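Local coordinates for protein acyl-coenzyme A thioesterase THEM4 (Rhodococcus sp., PDB 2OV9) that probably hydrolyses medium- and long-chain fatty acyl-CoA thioesters to the free fatty acid and coenzyme A, as a hotdog-fold thioesterase of the THEM4/THEM5 family, at residues B[184-190]-B[203-209]. Sequence-based numbering, arbitrary orientation. Where two conformers were deposited one is given.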
loop_
_atom_site.group_PDB
_atom_site.type_symbol
_atom_site.label_atom_id
_atom_site.label_comp_id
_atom_site.label_asym_id
_atom_site.label_seq_id
_atom_site.Cartn_x
_atom_site.Cartn_y
_atom_site.Cartn_z
ATOM N N ARG B 184 7.070 -24.890 -13.681
ATOM C CA ARG B 184 7.052 -23.419 -13.660
ATOM C C ARG B 184 6.338 -22.915 -12.397
ATOM O O ARG B 184 6.440 -21.739 -12.035
ATOM C CB ARG B 184 6.385 -22.850 -14.926
ATOM C CG ARG B 184 7.036 -23.269 -16.251
ATOM C CD ARG B 184 6.272 -22.728 -17.466
ATOM N NE ARG B 184 6.333 -23.659 -18.605
ATOM C CZ ARG B 184 5.913 -23.392 -19.846
ATOM N NH1 ARG B 184 5.397 -22.205 -20.150
ATOM N NH2 ARG B 184 6.013 -24.317 -20.797
ATOM N N LYS B 185 5.656 -23.832 -11.709
ATOM C CA LYS B 185 4.761 -23.493 -10.615
ATOM C C LYS B 185 5.458 -23.447 -9.252
ATOM O O LYS B 185 6.033 -24.439 -8.791
ATOM C CB LYS B 185 3.566 -24.449 -10.592
ATOM C CG LYS B 185 2.864 -24.539 -11.950
ATOM C CD LYS B 185 1.403 -24.959 -11.830
ATOM C CE LYS B 185 0.540 -24.206 -12.851
ATOM N NZ LYS B 185 -0.725 -24.915 -13.215
ATOM N N ILE B 186 5.378 -22.288 -8.611
ATOM C CA ILE B 186 5.988 -22.084 -7.308
ATOM C C ILE B 186 4.906 -21.828 -6.276
ATOM O O ILE B 186 3.985 -21.055 -6.529
ATOM C CB ILE B 186 6.959 -20.897 -7.337
ATOM C CG1 ILE B 186 8.085 -21.179 -8.336
ATOM C CG2 ILE B 186 7.505 -20.611 -5.918
ATOM C CD1 ILE B 186 8.449 -19.997 -9.205
ATOM N N THR B 187 5.019 -22.493 -5.127
ATOM C CA THR B 187 4.161 -22.214 -3.977
ATOM C C THR B 187 4.983 -21.620 -2.855
ATOM O O THR B 187 6.018 -22.187 -2.457
ATOM C CB THR B 187 3.467 -23.481 -3.447
ATOM O OG1 THR B 187 2.554 -23.965 -4.434
ATOM C CG2 THR B 187 2.675 -23.171 -2.188
ATOM N N THR B 188 4.480 -20.507 -2.317
ATOM C CA THR B 188 5.162 -19.753 -1.292
ATOM C C THR B 188 4.190 -19.402 -0.170
ATOM O O THR B 188 3.025 -19.091 -0.437
ATOM C CB THR B 188 5.741 -18.479 -1.910
ATOM O OG1 THR B 188 6.303 -18.794 -3.190
ATOM C CG2 THR B 188 6.838 -17.856 -1.023
ATOM N N ALA B 189 4.668 -19.437 1.078
ATOM C CA ALA B 189 3.824 -19.139 2.238
ATOM C C ALA B 189 4.491 -18.127 3.182
ATOM O O ALA B 189 5.721 -18.005 3.226
ATOM C CB ALA B 189 3.472 -20.424 3.008
ATOM N N GLY B 190 3.680 -17.418 3.956
ATOM C CA GLY B 190 4.221 -16.423 4.881
ATOM C C GLY B 190 3.167 -16.053 5.890
ATOM O O GLY B 190 2.012 -16.495 5.796
ATOM N N VAL B 203 -0.591 -16.108 4.563
ATOM C CA VAL B 203 -0.806 -16.125 3.126
ATOM C C VAL B 203 -0.207 -17.370 2.494
ATOM O O VAL B 203 0.773 -17.932 3.007
ATOM C CB VAL B 203 -0.219 -14.858 2.452
ATOM C CG1 VAL B 203 1.308 -14.813 2.597
ATOM C CG2 VAL B 203 -0.644 -14.781 0.959
ATOM N N GLU B 204 -0.880 -17.827 1.440
ATOM C CA GLU B 204 -0.359 -18.803 0.479
ATOM C C GLU B 204 -0.407 -18.160 -0.910
ATOM O O GLU B 204 -1.501 -17.753 -1.356
ATOM C CB GLU B 204 -1.235 -20.063 0.448
ATOM C CG GLU B 204 -1.067 -21.046 1.608
ATOM C CD GLU B 204 -2.031 -22.240 1.543
ATOM O OE1 GLU B 204 -2.548 -22.569 0.444
ATOM O OE2 GLU B 204 -2.274 -22.860 2.606
ATOM N N GLY B 205 0.733 -18.087 -1.596
ATOM C CA GLY B 205 0.772 -17.568 -2.977
ATOM C C GLY B 205 1.256 -18.605 -3.971
ATOM O O GLY B 205 2.073 -19.478 -3.646
ATOM N N LEU B 206 0.731 -18.503 -5.184
ATOM C CA LEU B 206 1.108 -19.363 -6.285
ATOM C C LEU B 206 1.766 -18.486 -7.323
ATOM O O LEU B 206 1.278 -17.387 -7.630
ATOM C CB LEU B 206 -0.117 -20.069 -6.871
ATOM C CG LEU B 206 -0.927 -20.969 -5.924
ATOM C CD1 LEU B 206 -2.212 -21.458 -6.599
ATOM C CD2 LEU B 206 -0.092 -22.164 -5.420
ATOM N N PHE B 207 2.886 -18.966 -7.854
ATOM C CA PHE B 207 3.682 -18.188 -8.786
ATOM C C PHE B 207 4.007 -19.045 -10.005
ATOM O O PHE B 207 3.886 -20.272 -9.963
ATOM C CB PHE B 207 4.961 -17.681 -8.108
ATOM C CG PHE B 207 4.712 -16.750 -6.947
ATOM C CD1 PHE B 207 4.774 -15.370 -7.122
ATOM C CD2 PHE B 207 4.422 -17.248 -5.684
ATOM C CE1 PHE B 207 4.543 -14.501 -6.059
ATOM C CE2 PHE B 207 4.183 -16.384 -4.593
ATOM C CZ PHE B 207 4.251 -15.016 -4.775
ATOM N N VAL B 208 4.405 -18.392 -11.091
ATOM C CA VAL B 208 4.734 -19.096 -12.330
ATOM C C VAL B 208 6.064 -18.594 -12.895
ATOM O O VAL B 208 6.157 -17.437 -13.312
ATOM C CB VAL B 208 3.616 -18.932 -13.391
ATOM C CG1 VAL B 208 3.818 -19.901 -14.577
ATOM C CG2 VAL B 208 2.238 -19.137 -12.766
ATOM N N ASP B 209 7.083 -19.461 -12.842
ATOM C CA ASP B 209 8.342 -19.392 -13.641
ATOM C C ASP B 209 9.596 -19.848 -12.886
ATOM O O ASP B 209 10.705 -19.842 -13.437
ATOM C CB ASP B 209 8.574 -18.024 -14.298
ATOM C CG ASP B 209 7.938 -17.927 -15.654
ATOM O OD1 ASP B 209 7.572 -18.995 -16.203
ATOM O OD2 ASP B 209 7.799 -16.796 -16.177
#
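Ile186 and Phe207 exchange two backbone hydrogen bonds, Ile186 N to Phe207 O at 2.8 Å and Phe207 N to Ile186 O at 2.7 Å, and Thr188 with Gly205 and Gly190 with Val203 repeat this pattern along the antiparallel hairpin. Thr187 with Leu206 and Ala189 with Glu204 fall between these pairs as non-hydrogen-bonded positions, and Lys185 with Val208 is another just beyond Ile186. On the Ile186 face, Phe207 CB lies 3.9 Å from Ile186 CB. With CG beside the backbone N (chi1 -62°), the Phe207 ring leans over Gly205, where a CB would collide with CE2, and reaches Thr188, whose side chain it crosses at about a right angle. Phe207 CE2 comes within 3.7 Å of Thr188 CB, while Thr188 OG1 hydrogen-bonds Asn146 OD1. Replacing Phe207 with alanine would probably open a gap over Gly205 and take from Thr188 its aromatic neighbour. On the other face Leu206 runs alongside Thr187, bringing CD2 3.3 Å from Thr187 OG1. Ile186, Thr188, Val203 and Phe207 all pack against helix 131-148, the long helix wrapped by the hotdog sheet, and the hairpin is flanked by strand 171-182 beside 185-190 and strand 154-162 beside 203-208.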